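Side-chain contacts in L-amino acid deaminase (Proteus vulgaris, PDB 5HXW), which probably catalyses the FAD-dependent oxidative deamination of L-amino acids, working as a membrane-bound flavoenzyme: residues A83-M88 against F151-I156; S243-Q248 against V349-Q354. All coordinates share one frame; numbering follows the deposited sequence.

Contact 1. Residues A83-M88 against F151-I156; sequences AISYKM and FKTRII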
ATOM      1  N   ALA A  83      -6.474  -0.661  -8.172  1.00 64.26           N
ATOM      2  CA  ALA A  83      -7.198   0.338  -7.387  1.00 64.22           C
ATOM      3  C   ALA A  83      -8.678  -0.003  -7.407  1.00 64.96           C
ATOM      4  O   ALA A  83      -9.399   0.345  -8.349  1.00 66.47           O
ATOM      5  CB  ALA A  83      -6.946   1.745  -7.915  1.00 63.98           C
ATOM      6  N   ILE A  84      -9.120  -0.712  -6.370  1.00 64.62           N
ATOM      7  CA  ILE A  84     -10.484  -1.250  -6.327  1.00 65.86           C
ATOM      8  C   ILE A  84     -11.251  -0.868  -5.061  1.00 66.77           C
ATOM      9  O   ILE A  84     -10.663  -0.709  -3.988  1.00 66.73           O
ATOM     10  CB  ILE A  84     -10.528  -2.790  -6.552  1.00 65.43           C
ATOM     11  CG1 ILE A  84      -9.801  -3.558  -5.433  1.00 63.96           C
ATOM     12  CG2 ILE A  84      -9.963  -3.143  -7.923  1.00 65.11           C
ATOM     13  CD1 ILE A  84     -10.392  -4.920  -5.129  1.00 64.09           C
ATOM     14  N   SER A  85     -12.564  -0.701  -5.214  1.00 67.76           N
ATOM     15  CA  SER A  85     -13.460  -0.462  -4.087  1.00 68.06           C
ATOM     16  C   SER A  85     -14.233  -1.730  -3.717  1.00 68.91           C
ATOM     17  O   SER A  85     -14.995  -1.727  -2.755  1.00 69.69           O
ATOM     18  CB  SER A  85     -14.423   0.688  -4.401  1.00 69.03           C
ATOM     19  OG  SER A  85     -15.279   0.360  -5.484  1.00 70.37           O
ATOM     20  N   TYR A  86     -14.004  -2.803  -4.479  1.00 69.28           N
ATOM     21  CA  TYR A  86     -14.740  -4.072  -4.384  1.00 70.58           C
ATOM     22  C   TYR A  86     -14.622  -4.734  -3.013  1.00 71.12           C
ATOM     23  O   TYR A  86     -13.525  -4.814  -2.449  1.00 69.58           O
ATOM     24  CB  TYR A  86     -14.245  -5.028  -5.473  1.00 69.80           C
ATOM     25  CG  TYR A  86     -15.211  -6.120  -5.870  1.00 70.94           C
ATOM     26  CD1 TYR A  86     -16.301  -5.851  -6.710  1.00 72.59           C
ATOM     27  CD2 TYR A  86     -15.020  -7.434  -5.431  1.00 70.68           C
ATOM     28  CE1 TYR A  86     -17.184  -6.860  -7.083  1.00 74.09           C
ATOM     29  CE2 TYR A  86     -15.893  -8.449  -5.799  1.00 72.22           C
ATOM     30  CZ  TYR A  86     -16.972  -8.159  -6.623  1.00 73.88           C
ATOM     31  OH  TYR A  86     -17.830  -9.169  -6.984  1.00 75.06           O
ATOM     32  N   LYS A  87     -15.767  -5.180  -2.489  1.00 73.82           N
ATOM     33  CA  LYS A  87     -15.890  -5.864  -1.183  1.00 75.64           C
ATOM     34  C   LYS A  87     -15.407  -5.074   0.056  1.00 75.49           C
ATOM     35  O   LYS A  87     -15.383  -5.619   1.167  1.00 75.62           O
ATOM     36  CB  LYS A  87     -15.234  -7.257  -1.223  1.00 75.60           C
ATOM     37  CG  LYS A  87     -16.049  -8.332  -1.925  1.00 77.81           C
ATOM     38  CD  LYS A  87     -15.253  -9.626  -1.984  1.00 78.30           C
ATOM     39  CE  LYS A  87     -16.154 -10.840  -2.128  1.00 80.71           C
ATOM     40  NZ  LYS A  87     -15.437 -12.084  -1.727  1.00 80.89           N
ATOM     41  N   MET A  88     -15.042  -3.801  -0.137  1.00 75.15           N
ATOM     42  CA  MET A  88     -14.525  -2.949   0.942  1.00 75.18           C
ATOM     43  C   MET A  88     -15.613  -2.605   1.962  1.00 77.04           C
ATOM     44  O   MET A  88     -16.732  -2.254   1.567  1.00 77.92           O
ATOM     45  CB  MET A  88     -13.892  -1.659   0.394  1.00 74.61           C
ATOM     46  CG  MET A  88     -12.645  -1.858  -0.458  1.00 73.18           C
ATOM     47  SD  MET A  88     -11.229  -2.533   0.427  1.00 71.91           S
ATOM     48  CE  MET A  88     -10.617  -3.684  -0.800  1.00 70.51           C
ATOM     49  N   PHE A 151     -21.225   5.525  -8.684  1.00 90.77           N
ATOM     50  CA  PHE A 151     -20.784   4.169  -8.369  1.00 88.16           C
ATOM     51  C   PHE A 151     -21.018   3.271  -9.583  1.00 88.68           C
ATOM     52  O   PHE A 151     -22.141   3.182 -10.092  1.00 90.89           O
ATOM     53  CB  PHE A 151     -21.544   3.671  -7.132  1.00 88.35           C
ATOM     54  CG  PHE A 151     -21.197   2.271  -6.700  1.00 87.02           C
ATOM     55  CD1 PHE A 151     -19.960   1.983  -6.109  1.00 84.49           C
ATOM     56  CD2 PHE A 151     -22.129   1.237  -6.845  1.00 88.22           C
ATOM     57  CE1 PHE A 151     -19.652   0.691  -5.697  1.00 83.43           C
ATOM     58  CE2 PHE A 151     -21.825  -0.057  -6.434  1.00 87.31           C
ATOM     59  CZ  PHE A 151     -20.587  -0.329  -5.855  1.00 85.11           C
ATOM     60  N   LYS A 152     -19.950   2.616 -10.040  1.00 86.67           N
ATOM     61  CA  LYS A 152     -19.960   1.872 -11.307  1.00 86.58           C
ATOM     62  C   LYS A 152     -19.560   0.393 -11.168  1.00 84.80           C
ATOM     63  O   LYS A 152     -18.694  -0.102 -11.901  1.00 84.02           O
ATOM     64  CB  LYS A 152     -19.085   2.592 -12.347  1.00 86.91           C
ATOM     65  CG  LYS A 152     -19.677   3.889 -12.891  1.00 89.07           C
ATOM     66  CD  LYS A 152     -18.637   4.714 -13.638  1.00 89.31           C
ATOM     67  CE  LYS A 152     -18.612   4.412 -15.130  1.00 90.42           C
ATOM     68  NZ  LYS A 152     -19.670   5.153 -15.870  1.00 93.00           N
ATOM     69  N   THR A 153     -20.204  -0.304 -10.230  1.00 83.99           N
ATOM     70  CA  THR A 153     -19.994  -1.743 -10.030  1.00 82.76           C
ATOM     71  C   THR A 153     -21.327  -2.480 -10.125  1.00 84.76           C
ATOM     72  O   THR A 153     -22.303  -2.104  -9.470  1.00 86.38           O
ATOM     73  CB  THR A 153     -19.300  -2.046  -8.682  1.00 80.85           C
ATOM     74  OG1 THR A 153     -18.108  -1.262  -8.567  1.00 78.86           O
ATOM     75  CG2 THR A 153     -18.940  -3.529  -8.552  1.00 80.17           C
ATOM     76  N   ARG A 154     -21.354  -3.524 -10.951  1.00 85.03           N
ATOM     77  CA  ARG A 154     -22.566  -4.315 -11.184  1.00 87.52           C
ATOM     78  C   ARG A 154     -22.252  -5.779 -11.503  1.00 88.06           C
ATOM     79  O   ARG A 154     -21.134  -6.112 -11.904  1.00 86.51           O
ATOM     80  CB  ARG A 154     -23.432  -3.678 -12.290  1.00 88.63           C
ATOM     81  CG  ARG A 154     -22.838  -3.744 -13.691  1.00 87.85           C
ATOM     82  CD  ARG A 154     -23.428  -2.695 -14.616  1.00 88.46           C
ATOM     83  NE  ARG A 154     -22.875  -2.809 -15.967  1.00 88.29           N
ATOM     84  CZ  ARG A 154     -21.755  -2.225 -16.392  1.00 86.68           C
ATOM     85  NH1 ARG A 154     -21.026  -1.460 -15.581  1.00 84.91           N
ATOM     86  NH2 ARG A 154     -21.355  -2.409 -17.643  1.00 86.81           N
ATOM     87  N   ILE A 155     -23.253  -6.636 -11.316  1.00 90.60           N
ATOM     88  CA  ILE A 155     -23.174  -8.063 -11.640  1.00 91.57           C
ATOM     89  C   ILE A 155     -23.376  -8.206 -13.147  1.00 92.38           C
ATOM     90  O   ILE A 155     -24.309  -7.618 -13.703  1.00 95.03           O
ATOM     91  CB  ILE A 155     -24.247  -8.891 -10.874  1.00 94.10           C
ATOM     92  CG1 ILE A 155     -24.323  -8.507  -9.384  1.00 93.97           C
ATOM     93  CG2 ILE A 155     -23.984 -10.385 -11.002  1.00 94.58           C
ATOM     94  CD1 ILE A 155     -25.423  -7.517  -9.038  1.00 95.57           C
ATOM     95  N   ILE A 156     -22.496  -8.958 -13.810  1.00 90.92           N
ATOM     96  CA  ILE A 156     -22.605  -9.180 -15.264  1.00 91.83           C
ATOM     97  C   ILE A 156     -22.678 -10.656 -15.660  1.00 93.44           C
ATOM     98  O   ILE A 156     -22.042 -11.513 -15.038  1.00 92.31           O
ATOM     99  CB  ILE A 156     -21.514  -8.442 -16.093  1.00 89.70           C
ATOM    100  CG1 ILE A 156     -20.101  -8.914 -15.716  1.00 87.52           C
ATOM    101  CG2 ILE A 156     -21.679  -6.927 -15.981  1.00 88.79           C
ATOM    102  CD1 ILE A 156     -19.050  -8.664 -16.777  1.00 87.04           C
TER

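Contact 2. Residues S243-Q248 against V349-Q354; sequences SRLFMQ and VSPFEQ. With FAD (flavin-adenine dinucleotide), chain G.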
ATOM      1  N   SER A 243       7.046   1.532  10.785  1.00 60.67           N
ATOM      2  CA  SER A 243       6.361   2.554  11.586  1.00 61.84           C
ATOM      3  C   SER A 243       6.182   2.180  13.063  1.00 63.38           C
ATOM      4  O   SER A 243       6.352   3.036  13.941  1.00 65.36           O
ATOM      5  CB  SER A 243       5.019   2.924  10.959  1.00 61.44           C
ATOM      6  OG  SER A 243       5.200   3.548   9.700  1.00 60.00           O
ATOM      7  N   ARG A 244       5.851   0.914  13.325  1.00 63.13           N
ATOM      8  CA  ARG A 244       5.760   0.387  14.692  1.00 63.80           C
ATOM      9  C   ARG A 244       7.077   0.568  15.458  1.00 64.75           C
ATOM     10  O   ARG A 244       7.078   1.079  16.588  1.00 67.18           O
ATOM     11  CB  ARG A 244       5.339  -1.093  14.695  1.00 62.94           C
ATOM     12  CG  ARG A 244       5.535  -1.748  16.051  1.00 63.15           C
ATOM     13  CD  ARG A 244       5.083  -3.189  16.152  1.00 62.67           C
ATOM     14  NE  ARG A 244       5.485  -3.721  17.458  1.00 63.55           N
ATOM     15  CZ  ARG A 244       4.816  -3.555  18.602  1.00 64.26           C
ATOM     16  NH1 ARG A 244       3.675  -2.874  18.642  1.00 63.98           N
ATOM     17  NH2 ARG A 244       5.297  -4.081  19.721  1.00 65.30           N
ATOM     18  N   LEU A 245       8.177   0.156  14.827  1.00 63.71           N
ATOM     19  CA  LEU A 245       9.513   0.208  15.421  1.00 64.63           C
ATOM     20  C   LEU A 245       9.967   1.640  15.733  1.00 66.17           C
ATOM     21  O   LEU A 245      10.624   1.872  16.752  1.00 67.72           O
ATOM     22  CB  LEU A 245      10.525  -0.516  14.521  1.00 63.70           C
ATOM     23  CG  LEU A 245      11.959  -0.811  14.989  1.00 64.77           C
ATOM     24  CD1 LEU A 245      12.018  -1.680  16.239  1.00 65.59           C
ATOM     25  CD2 LEU A 245      12.728  -1.469  13.855  1.00 63.86           C
ATOM     26  N   PHE A 246       9.600   2.587  14.865  1.00 65.79           N
ATOM     27  CA  PHE A 246       9.871   4.011  15.088  1.00 66.36           C
ATOM     28  C   PHE A 246       9.135   4.550  16.319  1.00 68.04           C
ATOM     29  O   PHE A 246       9.720   5.280  17.119  1.00 69.58           O
ATOM     30  CB  PHE A 246       9.530   4.837  13.836  1.00 65.25           C
ATOM     31  CG  PHE A 246      10.023   6.259  13.892  1.00 65.44           C
ATOM     32  CD1 PHE A 246      11.330   6.575  13.516  1.00 65.38           C
ATOM     33  CD2 PHE A 246       9.182   7.288  14.328  1.00 66.56           C
ATOM     34  CE1 PHE A 246      11.789   7.887  13.580  1.00 66.70           C
ATOM     35  CE2 PHE A 246       9.636   8.602  14.395  1.00 67.62           C
ATOM     36  CZ  PHE A 246      10.941   8.902  14.017  1.00 67.61           C
ATOM     37  N   MET A 247       7.864   4.178  16.462  1.00 68.52           N
ATOM     38  CA  MET A 247       7.034   4.637  17.584  1.00 70.42           C
ATOM     39  C   MET A 247       7.309   3.871  18.887  1.00 72.12           C
ATOM     40  O   MET A 247       6.977   4.358  19.978  1.00 73.45           O
ATOM     41  CB  MET A 247       5.546   4.588  17.222  1.00 70.17           C
ATOM     42  CG  MET A 247       5.133   5.440  16.022  1.00 69.64           C
ATOM     43  SD  MET A 247       5.558   7.193  16.122  1.00 71.13           S
ATOM     44  CE  MET A 247       4.468   7.763  17.429  1.00 73.11           C
ATOM     45  N   GLN A 248       7.904   2.682  18.763  1.00 71.47           N
ATOM     46  CA  GLN A 248       8.380   1.904  19.912  1.00 72.82           C
ATOM     47  C   GLN A 248       9.442   2.642  20.719  1.00 73.63           C
ATOM     48  O   GLN A 248       9.365   2.691  21.947  1.00 75.31           O
ATOM     49  CB  GLN A 248       8.937   0.556  19.465  1.00 72.49           C
ATOM     50  CG  GLN A 248       8.081  -0.630  19.858  1.00 72.93           C
ATOM     51  CD  GLN A 248       8.885  -1.911  19.937  1.00 73.44           C
ATOM     52  OE1 GLN A 248       9.582  -2.288  18.989  1.00 72.78           O
ATOM     53  NE2 GLN A 248       8.790  -2.592  21.070  1.00 74.36           N
ATOM     54  N   VAL A 349      23.645   3.747  16.244  1.00 84.72           N
ATOM     55  CA  VAL A 349      23.104   3.044  15.075  1.00 81.86           C
ATOM     56  C   VAL A 349      21.750   2.386  15.377  1.00 79.83           C
ATOM     57  O   VAL A 349      21.650   1.492  16.223  1.00 79.33           O
ATOM     58  CB  VAL A 349      24.134   2.030  14.503  1.00 82.42           C
ATOM     59  CG1 VAL A 349      23.540   1.191  13.377  1.00 81.30           C
ATOM     60  CG2 VAL A 349      25.383   2.754  14.012  1.00 83.47           C
ATOM     61  N   SER A 350      20.719   2.861  14.674  1.00 78.14           N
ATOM     62  CA  SER A 350      19.337   2.399  14.836  1.00 76.12           C
ATOM     63  C   SER A 350      19.084   1.138  14.004  1.00 75.08           C
ATOM     64  O   SER A 350      19.855   0.861  13.080  1.00 75.10           O
ATOM     65  CB  SER A 350      18.364   3.514  14.433  1.00 75.02           C
ATOM     66  OG  SER A 350      18.500   3.853  13.065  1.00 74.53           O
ATOM     67  N   PRO A 351      18.004   0.373  14.314  1.00 74.78           N
ATOM     68  CA  PRO A 351      17.677  -0.813  13.507  1.00 74.09           C
ATOM     69  C   PRO A 351      17.350  -0.493  12.046  1.00 74.07           C
ATOM     70  O   PRO A 351      17.489  -1.366  11.186  1.00 74.30           O
ATOM     71  CB  PRO A 351      16.443  -1.388  14.204  1.00 73.30           C
ATOM     72  CG  PRO A 351      16.497  -0.854  15.588  1.00 74.68           C
ATOM     73  CD  PRO A 351      17.063   0.520  15.442  1.00 75.04           C
ATOM     74  N   PHE A 352      16.932   0.749  11.781  1.00 74.40           N
ATOM     75  CA  PHE A 352      16.686   1.247  10.422  1.00 74.50           C
ATOM     76  C   PHE A 352      17.968   1.327   9.589  1.00 76.07           C
ATOM     77  O   PHE A 352      17.908   1.377   8.358  1.00 75.37           O
ATOM     78  CB  PHE A 352      16.010   2.623  10.454  1.00 73.55           C
ATOM     79  CG  PHE A 352      14.828   2.709  11.376  1.00 72.84           C
ATOM     80  CD1 PHE A 352      13.660   1.983  11.118  1.00 71.65           C
ATOM     81  CD2 PHE A 352      14.873   3.527  12.504  1.00 73.22           C
ATOM     82  CE1 PHE A 352      12.568   2.069  11.975  1.00 71.27           C
ATOM     83  CE2 PHE A 352      13.781   3.621  13.355  1.00 72.89           C
ATOM     84  CZ  PHE A 352      12.630   2.889  13.093  1.00 71.91           C
ATOM     85  N   GLU A 353      19.115   1.367  10.270  1.00 77.78           N
ATOM     86  CA  GLU A 353      20.429   1.314   9.628  1.00 79.31           C
ATOM     87  C   GLU A 353      20.956  -0.124   9.626  1.00 80.11           C
ATOM     88  O   GLU A 353      21.560  -0.571   8.644  1.00 80.84           O
ATOM     89  CB  GLU A 353      21.419   2.240  10.343  1.00 80.85           C
ATOM     90  CG  GLU A 353      21.021   3.710  10.367  1.00 80.59           C
ATOM     91  CD  GLU A 353      21.661   4.470  11.516  1.00 82.55           C
ATOM     92  OE1 GLU A 353      20.929   4.822  12.466  1.00 82.08           O
ATOM     93  OE2 GLU A 353      22.889   4.706  11.478  1.00 83.63           O
ATOM     94  N   GLN A 354      20.707  -0.831  10.730  1.00 80.88           N
ATOM     95  CA  GLN A 354      21.147  -2.215  10.949  1.00 81.76           C
ATOM     96  C   GLN A 354      20.454  -3.211  10.007  1.00 79.05           C
ATOM     97  O   GLN A 354      21.067  -4.185   9.558  1.00 78.59           O
ATOM     98  CB  GLN A 354      20.884  -2.604  12.406  1.00 84.45           C
ATOM     99  CG  GLN A 354      21.794  -3.687  12.967  1.00 88.30           C
ATOM    100  CD  GLN A 354      21.686  -3.807  14.476  1.00 90.63           C
ATOM    101  OE1 GLN A 354      20.637  -4.178  15.011  1.00 91.14           O
ATOM    102  NE2 GLN A 354      22.773  -3.495  15.174  1.00 92.08           N
TER
HETATM  103  PA  FAD G 501       6.283   2.075   1.873  1.00 57.05           P
HETATM  104  O1A FAD G 501       7.020   0.827   2.289  1.00 57.95           O
HETATM  105  O2A FAD G 501       5.933   2.255   0.428  1.00 57.75           O
HETATM  106  O5B FAD G 501       7.132   3.351   2.345  1.00 58.36           O
HETATM  107  C5B FAD G 501       7.749   3.395   3.624  1.00 57.69           C
HETATM  108  C4B FAD G 501       9.144   3.958   3.448  1.00 58.00           C
HETATM  109  O4B FAD G 501       9.610   4.494   4.682  1.00 58.36           O
HETATM  110  C3B FAD G 501      10.133   2.882   3.029  1.00 57.66           C
HETATM  111  O3B FAD G 501      10.705   3.295   1.785  1.00 57.25           O
HETATM  112  C2B FAD G 501      11.164   2.848   4.148  1.00 58.12           C
HETATM  113  O2B FAD G 501      12.495   2.674   3.662  1.00 58.81           O
HETATM  114  C1B FAD G 501      11.001   4.206   4.803  1.00 58.69           C
HETATM  115  N9A FAD G 501      11.388   4.257   6.232  1.00 59.72           N
HETATM  116  C8A FAD G 501      10.947   3.444   7.214  1.00 59.53           C
HETATM  117  N7A FAD G 501      11.490   3.779   8.408  1.00 60.35           N
HETATM  118  C5A FAD G 501      12.299   4.830   8.194  1.00 61.00           C
HETATM  119  C6A FAD G 501      13.180   5.682   9.026  1.00 62.29           C
HETATM  120  N6A FAD G 501      13.286   5.447  10.352  1.00 62.86           N
HETATM  121  N1A FAD G 501      13.857   6.692   8.422  1.00 62.74           N
HETATM  122  C2A FAD G 501      13.744   6.933   7.098  1.00 62.17           C
HETATM  123  N3A FAD G 501      12.962   6.196   6.278  1.00 60.67           N
HETATM  124  C4A FAD G 501      12.226   5.153   6.758  1.00 60.39           C
HETATM  125  N1  FAD G 501      -2.086  -1.540  -2.708  1.00 58.67           N
HETATM  126  C2  FAD G 501      -3.074  -1.301  -3.606  1.00 59.12           C
HETATM  127  O2  FAD G 501      -3.708  -0.230  -3.506  1.00 59.33           O
HETATM  128  N3  FAD G 501      -3.388  -2.179  -4.581  1.00 59.95           N
HETATM  129  C4  FAD G 501      -2.740  -3.351  -4.735  1.00 60.14           C
HETATM  130  O4  FAD G 501      -3.056  -4.140  -5.658  1.00 61.17           O
HETATM  131  C4X FAD G 501      -1.635  -3.684  -3.789  1.00 58.51           C
HETATM  132  N5  FAD G 501      -0.926  -4.837  -3.862  1.00 58.53           N
HETATM  133  C5X FAD G 501       0.070  -5.121  -2.977  1.00 57.70           C
HETATM  134  C6  FAD G 501       0.790  -6.317  -3.075  1.00 57.42           C
HETATM  135  C7  FAD G 501       1.823  -6.604  -2.179  1.00 56.73           C
HETATM  136  C7M FAD G 501       2.577  -7.905  -2.315  1.00 56.73           C
HETATM  137  C8  FAD G 501       2.157  -5.618  -1.104  1.00 56.47           C
HETATM  138  C8M FAD G 501       3.252  -5.835  -0.097  1.00 56.48           C
HETATM  139  C9  FAD G 501       1.442  -4.435  -1.010  1.00 56.48           C
HETATM  140  C9A FAD G 501       0.411  -4.141  -1.899  1.00 56.96           C
HETATM  141  N10 FAD G 501      -0.307  -2.920  -1.808  1.00 57.36           N
HETATM  142  C10 FAD G 501      -1.345  -2.675  -2.736  1.00 57.97           C
HETATM  143  C1' FAD G 501      -0.019  -1.961  -0.733  1.00 56.37           C
HETATM  144  C2' FAD G 501       0.881  -0.781  -1.017  1.00 55.56           C
HETATM  145  O2' FAD G 501       2.114  -1.240  -1.574  1.00 54.83           O
HETATM  146  C3' FAD G 501       1.168  -0.119   0.329  1.00 56.33           C
HETATM  147  O3' FAD G 501      -0.009  -0.070   1.166  1.00 55.88           O
HETATM  148  C4' FAD G 501       1.763   1.278   0.170  1.00 56.58           C
HETATM  149  O4' FAD G 501       2.970   1.241  -0.615  1.00 56.55           O
HETATM  150  C5' FAD G 501       2.067   1.843   1.546  1.00 56.36           C
HETATM  151  O5' FAD G 501       2.914   2.968   1.386  1.00 57.13           O
HETATM  152  P   FAD G 501       3.888   3.429   2.565  1.00 56.59           P
HETATM  153  O1P FAD G 501       4.563   4.678   2.072  1.00 58.07           O
HETATM  154  O2P FAD G 501       3.098   3.482   3.844  1.00 58.78           O
HETATM  155  O3P FAD G 501       4.933   2.213   2.734  1.00 57.01           O

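Contact 1. Residues A83-M88 against F151-I156
A type II beta turn from Ser85 to Met88 rests here on the first residue of strand 153-157, with Tyr86 meeting Thr153. Tyr86 and Lys87 are the two central residues of the turn, Lys87 with the positive phi (59°) that this turn type takes at its third position, and the closing bond from Met88 N to Ser85 O is weak at 3.3 Å. The main touch is a single methyl group: Thr153 CG2 lies near the plane of the tyrosine ring and abuts one edge, 4.0 Å from both Tyr86 CD1 and Tyr86 CE1. It therefore straddles that ring bond, and the two side chains cross at about a right angle. With chi1 at -157° Tyr86 swings CG to the side away from its own N, which carries the ring out from the turn towards the strand.

Beside this, Ser85 points its CB at the other segment. Its OG comes to 4.4 Å from Phe151 CE1, and at 4.5 Å from Thr153 OG1 it is too far for a hydrogen bond between the hydroxyls. Phe151 bends back over its own chain, with Thr153 N 4.1 Å above one ring face and displaced towards the rim.

Glu178, on the neighbouring strand 174-178, accepts a hydrogen bond from Ser85 N and touches both Tyr86 and Thr153, while Ser85 OG has a weak bond to Lys100 NZ. The direct contact is slight, 102 Å² summed over both segments, and its closest part is dispersion between the Thr153 methyl and the Tyr86 ring edge; the polar grip on the turn comes from residues beyond the two segments.

Contact 2. Residues S243-Q248 against V349-Q354
Phe352 is the bump in this contact: its ring reaches from helix 351-354 towards helix 243-248 and pushes its far end against the backbone where Leu245 passes into Phe246. The tip atom, Phe352 CZ, lies 3.5 Å from Phe246 N, which sits in the plane of the phenylalanine ring at its edge, and 3.7 Å from Phe246 CB. Phe352 CG is anti to the carbonyl carbon (chi1 -48°), which sends the ring across the gap between the helices.

The hollow that receives it has a wall on each flank. Phe246 crosses it at about a right angle, presenting a ring edge, with Phe246 CD1 3.8 Å from Phe352 CE2. Leu245 runs past in the opposite direction and lays one branch along the ring: Leu245 CD2 is 4.0 Å from Phe352 CE1. The same methyl also presses on the proline ring, 3.7 Å from Pro351 CB, so it fills the notch between the two neighbouring residues.

The adenine amino nitrogen N6A of FAD sits over one face of Phe352, 3.2 Å above the ring plane and over its centre. Behind the proline, the helix start is secured by Ser350 at the N-cap. Glu353 OE1 takes the hydroxyl Ser350 OG on its anti lone pair, while Ser350 N reaches it from above the carboxylate plane; OE1 also forms a salt bridge with Arg211.

Side chain to side chain the chemistry is apolar, with the Phe352 edge also set against the backbone at Phe246 N. Phe352 thus serves both as interhelix filling and as pocket wall, so cofactor binding and helix packing share one side chain.

The two contacts stand at far ends of the molecule, on opposite sides of the chain's centre; their own centres are 38 Å apart and their nearest atoms about 20 Å. FAD stretches through the space between them. Contact 2 belongs to the adenine end, where it forms part of the pocket itself. Contact 1 lies beyond the isoalloxazine end and does not touch the cofactor: the Ser85 side chain is about 11 Å from FAD, and about 7 Å from that of the FAD-binding residue Thr424. Along the chain they follow in series, 83-88 with 151-156 closing before 243-248 with 349-354 opens.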